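Local atomic coordinates of uncharacterized protein (Acinetobacter baumannii, PDB entry 4PAR), a protein that acts as a 5-hydroxymethylcytosine-specific restriction enzyme, binding DNA and probably cutting it with a VSR-like nuclease domain joined to an SRA-like domain. Residues F[13-18]-F[277-282]; F[17-22]-F[44-49]; F[32-37]-F[60-65]. The protein carries 3 engineered substitutions. One frame throughout, in Å; residues are numbered along the deposited sequence.

Contact 1 lies at the surface and joins the nuclease-like part of the chain to the SRA-like part, through polar bonds laid around one leucine. Contact 2 starts from the same turn after helix 7-16, sharing Leu17 and Gly18, but stays within the nuclease-like part and is only partly buried; an arginine and a glutamine bind the loop to strand 45-51. Contact 3 is all core: apolar side chains of helix 26-37 rest on strand 57-64, the neighbour of strand 45-51 in the same sheet. Contacts 1 and 2 are stitched together by Gln16, Arg19, Thr46 and Asn278, while contacts 2 and 3 meet through the backbone bonds between the two strands.

Contact 1: residues F[13-18]-F[277-282]; sequences VIRQLG and DNLSSR. With nucleotides of chain C.
Arg15 leaves the last turn of helix 7-16 and lies across Leu279, its far end gripping Ser280. Its CB starts the contact, 3.7 Å from Leu279 CD2, with CD1 of the same leucine nearly as close. The chain then runs on past the leucine and bends at chi3 (71°), which turns NE back to 4.0 Å from Leu279 CD2. At the tip, Leu279 CB sits over one face of the guanidinium while Ser280 OG comes to its edge, near the plane. That hydroxyl accepts from both terminal nitrogens: NH1 to OG of Ser280 is 2.6 Å, a little tilted from the guanidinium plane, and NH2 gives a weaker bond to the same OG. The leucine thus meets both CB and the guanidinium, while the serine takes the tip.

Gln16 works beside it. A bend at chi2 (-71°) sets CD near Leu279 CD1, and NE2 donates to Asn278 OD1 over 2.9 Å. Asn278 OD1 lies in the amide plane of Gln16, whereas NE2 stands above the carbonyl plane of Asn278; the two amides are turned 76° to each other. Leu279 CD1 lies beside the same nitrogen, and Gln16 OE1 is taken by Arg19 NH2.

Farther along the loop, Arg282 NH2 points to a phosphate oxygen of thymidine DT8 of chain C; the modelled separation is doubtfully short, but Ser281 packs on a phosphate too, so the loop lies at the DNA. Arg15 also packs on Arg24 of the second subunit. The contact therefore sets the C-terminal end of helix 7-16, in the PvuRts1I-like N-terminal region, against the loop between strands 268-276 and 283-295 of the SRA-like region, with strand 45-51 close by at Val45.

Contact 2: residues F[17-22]-F[44-49]; sequences LGRTKN and FVTQQF
The guanidinium of Arg19 meets Thr46 at its edge, where OG1 sits close to the plane; Val45 CG1 and Gln47 CB approach it obliquely. NE donates to Thr46 OG1 at 2.7 Å, and the acceptor is only 7° out of the guanidinium plane. The amide of Gln47 is the second flat group. It reaches tip to tip toward the amide of Asn22, with ND2 of Asn22 3.3 Å from CD of Gln47 and the two planes 31° apart. The third is the ring of Phe44, which Leu17 CD2 approaches obliquely, 4.2 Å from CE1.

Arg19 and Gln47 run past one another in opposite directions. The arginine is extended from CG to NE, and its CD rests 3.4 Å from Gln47 OE1; CB lies beside Gln47 NE2. That nitrogen in turn donates to the backbone oxygen of Thr20, 3.0 Å away, with Thr20 O in the plane of the glutamine amide and NE2 standing above the carbonyl plane of Thr20. A weak second bond from NE2 goes to Glu26 OE2.

Gln47 occupies the first position of a G1 beta bulge, with positive phi (60°); it and Gln48 both face Thr60 on the neighbouring strand 57-64. The chain turns a corner here, and Gln47 and Thr46 both start out toward the 17-22 loop.

The other partners of these groups tie the loop to its surroundings. Thr46 OG1 is also hydrogen-bonded to Gln16 O at the end of helix 7-16. Arg19 NH1 binds the backbone oxygen of Asn278 in the SRA-like region, while Thr20 packs against a DNA phosphate.

Contact 3: residues F[32-37]-F[60-65]; sequences RIIHLL and TDLYFP
Leu62 sends its branched end toward helix 26-37, where CD2 meets two consecutive isoleucines. Ile33 CG2 is 3.7 Å from Leu62 CD2, the two side chains sliding past each other in opposite directions, and Ile34 CD1 approaches the same methyl at 3.8 Å. Ile34 CD1 has a second neighbour, touching Phe64 CZ at 4.0 Å, so this one methyl bridges the two strand residues. One turn on from Ile33, Leu37 meets Phe64 tip to tip, its CD2 4.1 Å from CZ and coming obliquely to the ring.

The torsions set this up from the strand: CG of Leu62 stands anti to the backbone N (chi1 -176°), and CG of Phe64 anti to the carbonyl carbon (chi1 -57°). Leu62 and Phe64, two apart in the strand, both start toward the helix.

Around this first shell Phe44 packs on Ile34, Leu62 and Phe64, and Val30 of the same helix also touches Leu62. Asp61, which shares with Leu62 a classic beta bulge facing Ile71, is tied to Lys23 by a salt bridge.

The short helix and strand axes pass 11.1 Å apart at 42°, an apolar helix-on-sheet layer consistent with the PD-(D/E)XK nuclease fold expected of this family. Helix 136-159 adds Ile143 and Ile150 against Ile33 and Phe64, and strand 57-64 lies between strands 45-51 and 69-74 of the mixed sheet.

Contact 1: residues F[13-18]-F[277-282]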
loop_
_atom_site.group_PDB
_atom_site.type_symbol
_atom_site.label_atom_id
_atom_site.label_comp_id
_atom_site.label_asym_id
_atom_site.label_seq_id
_atom_site.Cartn_x
_atom_site.Cartn_y
_atom_site.Cartn_z
ATOM N N VAL F 13 -12.299 -4.731 -20.631
ATOM C CA VAL F 13 -11.419 -5.433 -21.557
ATOM C C VAL F 13 -9.959 -5.015 -21.388
ATOM O O VAL F 13 -9.072 -5.862 -21.327
ATOM C CB VAL F 13 -11.825 -5.201 -23.024
ATOM C CG1 VAL F 13 -10.881 -5.952 -23.949
ATOM C CG2 VAL F 13 -13.241 -5.659 -23.258
ATOM N N ILE F 14 -9.709 -3.712 -21.313
ATOM C CA ILE F 14 -8.344 -3.226 -21.148
ATOM C C ILE F 14 -7.712 -3.765 -19.869
ATOM O O ILE F 14 -6.575 -4.248 -19.883
ATOM C CB ILE F 14 -8.283 -1.688 -21.129
ATOM C CG1 ILE F 14 -8.649 -1.137 -22.500
ATOM C CG2 ILE F 14 -6.899 -1.208 -20.769
ATOM C CD1 ILE F 14 -8.003 -1.876 -23.626
ATOM N N ARG F 15 -8.455 -3.695 -18.769
ATOM C CA ARG F 15 -7.923 -4.146 -17.486
ATOM C C ARG F 15 -7.738 -5.664 -17.404
ATOM O O ARG F 15 -6.835 -6.129 -16.715
ATOM C CB ARG F 15 -8.819 -3.667 -16.342
ATOM C CG ARG F 15 -8.878 -2.157 -16.223
ATOM C CD ARG F 15 -9.689 -1.730 -15.026
ATOM N NE ARG F 15 -8.987 -2.008 -13.781
ATOM C CZ ARG F 15 -9.461 -1.704 -12.579
ATOM N NH1 ARG F 15 -10.644 -1.114 -12.461
ATOM N NH2 ARG F 15 -8.754 -1.992 -11.495
ATOM N N GLN F 16 -8.572 -6.438 -18.094
ATOM C CA GLN F 16 -8.401 -7.892 -18.089
ATOM C C GLN F 16 -7.145 -8.292 -18.853
ATOM O O GLN F 16 -6.473 -9.257 -18.495
ATOM C CB GLN F 16 -9.620 -8.607 -18.688
ATOM C CG GLN F 16 -10.902 -8.510 -17.858
ATOM C CD GLN F 16 -10.863 -9.322 -16.568
ATOM O OE1 GLN F 16 -10.169 -10.333 -16.467
ATOM N NE2 GLN F 16 -11.622 -8.877 -15.578
ATOM N N LEU F 17 -6.834 -7.544 -19.908
ATOM C CA LEU F 17 -5.658 -7.816 -20.724
ATOM C C LEU F 17 -4.466 -6.987 -20.251
ATOM O O LEU F 17 -3.380 -7.036 -20.835
ATOM C CB LEU F 17 -5.958 -7.541 -22.195
ATOM C CG LEU F 17 -7.114 -8.366 -22.752
ATOM C CD1 LEU F 17 -7.416 -8.009 -24.185
ATOM C CD2 LEU F 17 -6.815 -9.842 -22.635
ATOM N N GLY F 18 -4.682 -6.222 -19.188
ATOM C CA GLY F 18 -3.647 -5.375 -18.630
ATOM C C GLY F 18 -3.090 -5.824 -17.294
ATOM O O GLY F 18 -2.423 -5.052 -16.611
ATOM N N ASP F 277 -13.612 -8.718 -5.850
ATOM C CA ASP F 277 -13.770 -8.599 -7.299
ATOM C C ASP F 277 -12.430 -8.830 -7.999
ATOM O O ASP F 277 -11.407 -8.296 -7.567
ATOM C CB ASP F 277 -14.342 -7.225 -7.663
ATOM C CG ASP F 277 -14.701 -7.106 -9.137
ATOM O OD1 ASP F 277 -14.862 -8.153 -9.802
ATOM O OD2 ASP F 277 -14.830 -5.962 -9.628
ATOM N N ASN F 278 -12.434 -9.623 -9.071
ATOM C CA ASN F 278 -11.198 -9.951 -9.784
ATOM C C ASN F 278 -10.496 -8.686 -10.290
ATOM O O ASN F 278 -9.271 -8.641 -10.413
ATOM C CB ASN F 278 -11.469 -10.928 -10.941
ATOM C CG ASN F 278 -12.309 -10.323 -12.052
ATOM O OD1 ASN F 278 -11.900 -9.369 -12.710
ATOM N ND2 ASN F 278 -13.477 -10.903 -12.292
ATOM N N LEU F 279 -11.285 -7.657 -10.576
ATOM C CA LEU F 279 -10.750 -6.328 -10.823
ATOM C C LEU F 279 -11.129 -5.404 -9.678
ATOM O O LEU F 279 -12.207 -5.529 -9.104
ATOM C CB LEU F 279 -11.273 -5.761 -12.140
ATOM C CG LEU F 279 -10.704 -6.331 -13.435
ATOM C CD1 LEU F 279 -11.470 -5.778 -14.621
ATOM C CD2 LEU F 279 -9.217 -6.012 -13.555
ATOM N N SER F 280 -10.237 -4.487 -9.339
ATOM C CA SER F 280 -10.548 -3.409 -8.398
ATOM C C SER F 280 -10.948 -3.859 -6.989
ATOM O O SER F 280 -11.646 -3.125 -6.290
ATOM C CB SER F 280 -11.669 -2.524 -8.963
ATOM O OG SER F 280 -11.208 -1.735 -10.050
ATOM N N SER F 281 -10.553 -5.072 -6.603
ATOM C CA SER F 281 -10.349 -5.436 -5.196
ATOM C C SER F 281 -11.389 -4.932 -4.182
ATOM O O SER F 281 -11.031 -4.514 -3.077
ATOM C CB SER F 281 -8.962 -4.959 -4.752
ATOM O OG SER F 281 -8.688 -5.355 -3.419
ATOM N N ARG F 282 -12.665 -4.965 -4.546
ATOM C CA ARG F 282 -13.716 -4.600 -3.603
ATOM C C ARG F 282 -14.589 -5.828 -3.385
ATOM O O ARG F 282 -14.554 -6.762 -4.187
ATOM C CB ARG F 282 -14.537 -3.407 -4.111
ATOM C CG ARG F 282 -15.434 -3.708 -5.304
ATOM C CD ARG F 282 -16.148 -2.459 -5.832
ATOM N NE ARG F 282 -17.009 -1.818 -4.839
ATOM C CZ ARG F 282 -18.183 -2.300 -4.430
ATOM N NH1 ARG F 282 -18.642 -3.448 -4.910
ATOM N NH2 ARG F 282 -18.895 -1.637 -3.528
ATOM P P DT C 8 -19.806 1.135 -1.385
ATOM O OP1 DT C 8 -20.841 1.609 -2.331
ATOM O OP2 DT C 8 -18.840 0.099 -1.810
ATOM O "O5'" DT C 8 -18.969 2.391 -0.862
ATOM C "C5'" DT C 8 -19.566 3.307 0.040
ATOM C "C4'" DT C 8 -18.511 4.102 0.784
ATOM O "O4'" DT C 8 -17.875 3.273 1.783
ATOM C "C3'" DT C 8 -17.371 4.648 -0.087
ATOM O "O3'" DT C 8 -17.449 6.066 -0.160
ATOM C "C2'" DT C 8 -16.087 4.190 0.629
ATOM C "C1'" DT C 8 -16.600 3.806 2.007
ATOM N N1 DT C 8 -15.753 2.798 2.715
ATOM C C2 DT C 8 -14.967 3.212 3.763
ATOM O O2 DT C 8 -14.930 4.366 4.152
ATOM N N3 DT C 8 -14.224 2.224 4.349
ATOM C C4 DT C 8 -14.183 0.891 3.997
ATOM O O4 DT C 8 -13.482 0.080 4.593
ATOM C C5 DT C 8 -15.027 0.519 2.885
ATOM C C7 DT C 8 -15.068 -0.902 2.411
ATOM C C6 DT C 8 -15.763 1.481 2.303
#

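Contact 2: residues F[17-22]-F[44-49]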
loop_
_atom_site.group_PDB
_atom_site.type_symbol
_atom_site.label_atom_id
_atom_site.label_comp_id
_atom_site.label_asym_id
_atom_site.label_seq_id
_atom_site.Cartn_x
_atom_site.Cartn_y
_atom_site.Cartn_z
ATOM N N LEU F 17 -6.834 -7.544 -19.908
ATOM C CA LEU F 17 -5.658 -7.816 -20.724
ATOM C C LEU F 17 -4.466 -6.987 -20.251
ATOM O O LEU F 17 -3.380 -7.036 -20.835
ATOM C CB LEU F 17 -5.958 -7.541 -22.195
ATOM C CG LEU F 17 -7.114 -8.366 -22.752
ATOM C CD1 LEU F 17 -7.416 -8.009 -24.185
ATOM C CD2 LEU F 17 -6.815 -9.842 -22.635
ATOM N N GLY F 18 -4.682 -6.222 -19.188
ATOM C CA GLY F 18 -3.647 -5.375 -18.630
ATOM C C GLY F 18 -3.090 -5.824 -17.294
ATOM O O GLY F 18 -2.423 -5.052 -16.611
ATOM N N ARG F 19 -3.368 -7.065 -16.906
ATOM C CA ARG F 19 -2.890 -7.569 -15.620
ATOM C C ARG F 19 -1.395 -7.810 -15.672
ATOM O O ARG F 19 -0.850 -8.120 -16.732
ATOM C CB ARG F 19 -3.590 -8.870 -15.234
ATOM C CG ARG F 19 -5.057 -8.751 -14.896
ATOM C CD ARG F 19 -5.574 -10.090 -14.426
ATOM N NE ARG F 19 -7.019 -10.222 -14.561
ATOM C CZ ARG F 19 -7.886 -9.796 -13.653
ATOM N NH1 ARG F 19 -7.444 -9.197 -12.556
ATOM N NH2 ARG F 19 -9.189 -9.961 -13.847
ATOM N N THR F 20 -0.736 -7.677 -14.524
ATOM C CA THR F 20 0.676 -8.018 -14.429
ATOM C C THR F 20 0.843 -9.518 -14.709
ATOM O O THR F 20 0.188 -10.356 -14.089
ATOM C CB THR F 20 1.269 -7.626 -13.049
ATOM O OG1 THR F 20 2.581 -8.182 -12.912
ATOM C CG2 THR F 20 0.393 -8.117 -11.914
ATOM N N LYS F 21 1.713 -9.839 -15.665
ATOM C CA LYS F 21 1.830 -11.193 -16.210
ATOM C C LYS F 21 2.356 -12.212 -15.209
ATOM O O LYS F 21 3.350 -11.972 -14.526
ATOM C CB LYS F 21 2.739 -11.187 -17.442
ATOM C CG LYS F 21 2.149 -10.491 -18.654
ATOM C CD LYS F 21 3.217 -10.213 -19.706
ATOM C CE LYS F 21 3.936 -11.486 -20.123
ATOM N NZ LYS F 21 3.009 -12.485 -20.724
ATOM N N ASN F 22 1.673 -13.347 -15.119
ATOM C CA ASN F 22 2.168 -14.478 -14.345
ATOM C C ASN F 22 3.182 -15.287 -15.141
ATOM O O ASN F 22 4.215 -15.705 -14.622
ATOM C CB ASN F 22 1.011 -15.364 -13.905
ATOM C CG ASN F 22 0.119 -14.684 -12.900
ATOM O OD1 ASN F 22 0.588 -13.895 -12.079
ATOM N ND2 ASN F 22 -1.175 -14.977 -12.959
ATOM N N PHE F 44 -15.245 -12.800 -20.708
ATOM C CA PHE F 44 -14.017 -13.532 -20.414
ATOM C C PHE F 44 -13.306 -12.961 -19.191
ATOM O O PHE F 44 -13.477 -11.789 -18.846
ATOM C CB PHE F 44 -13.080 -13.532 -21.623
ATOM C CG PHE F 44 -12.536 -12.176 -21.980
ATOM C CD1 PHE F 44 -11.392 -11.686 -21.370
ATOM C CD2 PHE F 44 -13.154 -11.405 -22.940
ATOM C CE1 PHE F 44 -10.896 -10.453 -21.695
ATOM C CE2 PHE F 44 -12.657 -10.165 -23.269
ATOM C CZ PHE F 44 -11.528 -9.689 -22.647
ATOM N N VAL F 45 -12.517 -13.806 -18.534
ATOM C CA VAL F 45 -11.767 -13.407 -17.346
ATOM C C VAL F 45 -10.331 -13.915 -17.460
ATOM O O VAL F 45 -10.104 -15.061 -17.854
ATOM C CB VAL F 45 -12.405 -13.962 -16.042
ATOM C CG1 VAL F 45 -11.737 -13.364 -14.815
ATOM C CG2 VAL F 45 -13.894 -13.701 -16.011
ATOM N N THR F 46 -9.362 -13.070 -17.126
ATOM C CA THR F 46 -7.964 -13.499 -17.096
ATOM C C THR F 46 -7.488 -13.746 -15.672
ATOM O O THR F 46 -7.881 -13.038 -14.747
ATOM C CB THR F 46 -7.021 -12.467 -17.745
ATOM O OG1 THR F 46 -7.190 -11.194 -17.108
ATOM C CG2 THR F 46 -7.292 -12.343 -19.239
ATOM N N GLN F 47 -6.634 -14.750 -15.512
ATOM C CA GLN F 47 -6.075 -15.101 -14.214
ATOM C C GLN F 47 -7.177 -15.469 -13.232
ATOM O O GLN F 47 -7.194 -15.008 -12.090
ATOM C CB GLN F 47 -5.222 -13.960 -13.671
ATOM C CG GLN F 47 -4.101 -13.581 -14.598
ATOM C CD GLN F 47 -3.174 -12.567 -13.994
ATOM O OE1 GLN F 47 -3.334 -12.175 -12.838
ATOM N NE2 GLN F 47 -2.187 -12.130 -14.772
ATOM N N GLN F 48 -8.095 -16.309 -13.693
ATOM C CA GLN F 48 -9.204 -16.747 -12.863
ATOM C C GLN F 48 -8.720 -17.773 -11.866
ATOM O O GLN F 48 -8.162 -18.801 -12.257
ATOM C CB GLN F 48 -10.329 -17.333 -13.718
ATOM C CG GLN F 48 -11.443 -17.967 -12.916
ATOM C CD GLN F 48 -12.189 -16.972 -12.057
ATOM O OE1 GLN F 48 -12.724 -15.982 -12.554
ATOM N NE2 GLN F 48 -12.227 -17.228 -10.756
ATOM N N PHE F 49 -8.921 -17.485 -10.580
ATOM C CA PHE F 49 -8.597 -18.436 -9.517
ATOM C C PHE F 49 -9.551 -19.626 -9.524
ATOM O O PHE F 49 -10.766 -19.448 -9.596
ATOM C CB PHE F 49 -8.646 -17.760 -8.149
ATOM C CG PHE F 49 -7.509 -16.822 -7.888
ATOM C CD1 PHE F 49 -6.273 -17.308 -7.493
ATOM C CD2 PHE F 49 -7.679 -15.454 -8.014
ATOM C CE1 PHE F 49 -5.225 -16.448 -7.240
ATOM C CE2 PHE F 49 -6.635 -14.586 -7.762
ATOM C CZ PHE F 49 -5.407 -15.084 -7.373
#

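Contact 3: residues F[32-37]-F[60-65]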
loop_
_atom_site.group_PDB
_atom_site.type_symbol
_atom_site.label_atom_id
_atom_site.label_comp_id
_atom_site.label_asym_id
_atom_site.label_seq_id
_atom_site.Cartn_x
_atom_site.Cartn_y
_atom_site.Cartn_z
ATOM N N ARG F 32 -4.015 -12.709 -28.391
ATOM C CA ARG F 32 -4.265 -13.175 -29.749
ATOM C C ARG F 32 -5.576 -13.960 -29.820
ATOM O O ARG F 32 -6.348 -13.790 -30.768
ATOM C CB ARG F 32 -3.107 -14.022 -30.283
ATOM C CG ARG F 32 -3.325 -14.409 -31.737
ATOM C CD ARG F 32 -2.138 -15.107 -32.359
ATOM N NE ARG F 32 -2.496 -15.692 -33.649
ATOM C CZ ARG F 32 -2.385 -15.067 -34.817
ATOM N NH1 ARG F 32 -1.919 -13.824 -34.871
ATOM N NH2 ARG F 32 -2.740 -15.687 -35.932
ATOM N N ILE F 33 -5.837 -14.800 -28.819
ATOM C CA ILE F 33 -7.103 -15.537 -28.773
ATOM C C ILE F 33 -8.290 -14.584 -28.789
ATOM O O ILE F 33 -9.200 -14.724 -29.609
ATOM C CB ILE F 33 -7.220 -16.437 -27.524
ATOM C CG1 ILE F 33 -6.287 -17.640 -27.640
ATOM C CG2 ILE F 33 -8.658 -16.925 -27.339
ATOM C CD1 ILE F 33 -6.364 -18.566 -26.462
ATOM N N ILE F 34 -8.271 -13.606 -27.889
ATOM C CA ILE F 34 -9.366 -12.652 -27.811
ATOM C C ILE F 34 -9.564 -11.882 -29.110
ATOM O O ILE F 34 -10.676 -11.843 -29.635
ATOM C CB ILE F 34 -9.158 -11.656 -26.682
ATOM C CG1 ILE F 34 -9.053 -12.405 -25.359
ATOM C CG2 ILE F 34 -10.324 -10.689 -26.631
ATOM C CD1 ILE F 34 -10.285 -13.232 -25.045
ATOM N N HIS F 35 -8.498 -11.281 -29.633
ATOM C CA HIS F 35 -8.634 -10.451 -30.834
ATOM C C HIS F 35 -9.056 -11.253 -32.058
ATOM O O HIS F 35 -9.851 -10.779 -32.858
ATOM C CB HIS F 35 -7.333 -9.708 -31.141
ATOM C CG HIS F 35 -6.976 -8.680 -30.118
ATOM N ND1 HIS F 35 -5.672 -8.363 -29.807
ATOM C CD2 HIS F 35 -7.754 -7.908 -29.324
ATOM C CE1 HIS F 35 -5.662 -7.438 -28.864
ATOM N NE2 HIS F 35 -6.911 -7.143 -28.554
ATOM N N LEU F 36 -8.522 -12.458 -32.212
ATOM C CA LEU F 36 -8.864 -13.276 -33.370
ATOM C C LEU F 36 -10.279 -13.831 -33.236
ATOM O O LEU F 36 -10.957 -14.074 -34.236
ATOM C CB LEU F 36 -7.861 -14.414 -33.549
ATOM C CG LEU F 36 -6.654 -14.161 -34.455
ATOM C CD1 LEU F 36 -5.847 -12.972 -33.980
ATOM C CD2 LEU F 36 -5.785 -15.408 -34.518
ATOM N N LEU F 37 -10.715 -14.053 -32.002
ATOM C CA LEU F 37 -12.111 -14.382 -31.753
ATOM C C LEU F 37 -12.993 -13.152 -31.950
ATOM O O LEU F 37 -13.937 -13.175 -32.733
ATOM C CB LEU F 37 -12.283 -14.939 -30.339
ATOM C CG LEU F 37 -13.691 -15.089 -29.757
ATOM C CD1 LEU F 37 -14.585 -15.937 -30.650
ATOM C CD2 LEU F 37 -13.616 -15.686 -28.363
ATOM N N THR F 60 -6.114 -20.045 -13.976
ATOM C CA THR F 60 -6.070 -20.208 -15.419
ATOM C C THR F 60 -5.946 -18.853 -16.098
ATOM O O THR F 60 -6.471 -17.850 -15.613
ATOM C CB THR F 60 -7.307 -20.951 -15.941
ATOM O OG1 THR F 60 -8.489 -20.340 -15.415
ATOM C CG2 THR F 60 -7.267 -22.385 -15.494
ATOM N N ASP F 61 -5.248 -18.840 -17.228
ATOM C CA ASP F 61 -4.881 -17.601 -17.905
ATOM C C ASP F 61 -6.060 -16.934 -18.603
ATOM O O ASP F 61 -6.216 -15.715 -18.529
ATOM C CB ASP F 61 -3.760 -17.874 -18.911
ATOM C CG ASP F 61 -2.480 -18.338 -18.240
ATOM O OD1 ASP F 61 -2.062 -17.694 -17.249
ATOM O OD2 ASP F 61 -1.906 -19.354 -18.695
ATOM N N LEU F 62 -6.884 -17.721 -19.287
ATOM C CA LEU F 62 -8.096 -17.163 -19.886
ATOM C C LEU F 62 -9.326 -18.017 -19.546
ATOM O O LEU F 62 -9.257 -19.238 -19.575
ATOM C CB LEU F 62 -7.925 -17.030 -21.401
ATOM C CG LEU F 62 -9.079 -16.381 -22.166
ATOM C CD1 LEU F 62 -9.248 -14.940 -21.743
ATOM C CD2 LEU F 62 -8.856 -16.475 -23.660
ATOM N N TYR F 63 -10.443 -17.374 -19.204
ATOM C CA TYR F 63 -11.649 -18.098 -18.777
ATOM C C TYR F 63 -12.948 -17.526 -19.343
ATOM O O TYR F 63 -13.256 -16.353 -19.147
ATOM C CB TYR F 63 -11.725 -18.112 -17.250
ATOM C CG TYR F 63 -13.017 -18.651 -16.670
ATOM C CD1 TYR F 63 -13.619 -19.797 -17.177
ATOM C CD2 TYR F 63 -13.622 -18.024 -15.592
ATOM C CE1 TYR F 63 -14.790 -20.291 -16.633
ATOM C CE2 TYR F 63 -14.792 -18.509 -15.043
ATOM C CZ TYR F 63 -15.372 -19.642 -15.563
ATOM O OH TYR F 63 -16.540 -20.121 -15.007
ATOM N N PHE F 64 -13.708 -18.369 -20.035
ATOM C CA PHE F 64 -15.048 -18.019 -20.491
ATOM C C PHE F 64 -16.085 -18.737 -19.631
ATOM O O PHE F 64 -16.256 -19.958 -19.746
ATOM C CB PHE F 64 -15.243 -18.384 -21.962
ATOM C CG PHE F 64 -14.244 -17.754 -22.881
ATOM C CD1 PHE F 64 -14.454 -16.482 -23.388
ATOM C CD2 PHE F 64 -13.101 -18.439 -23.253
ATOM C CE1 PHE F 64 -13.535 -15.904 -24.242
ATOM C CE2 PHE F 64 -12.180 -17.866 -24.103
ATOM C CZ PHE F 64 -12.398 -16.598 -24.598
ATOM N N PRO F 65 -16.770 -17.979 -18.761
ATOM C CA PRO F 65 -17.749 -18.475 -17.789
ATOM C C PRO F 65 -19.008 -19.028 -18.429
ATOM O O PRO F 65 -19.557 -20.014 -17.941
ATOM C CB PRO F 65 -18.080 -17.229 -16.961
ATOM C CG PRO F 65 -16.929 -16.312 -17.172
ATOM C CD PRO F 65 -16.515 -16.542 -18.584
#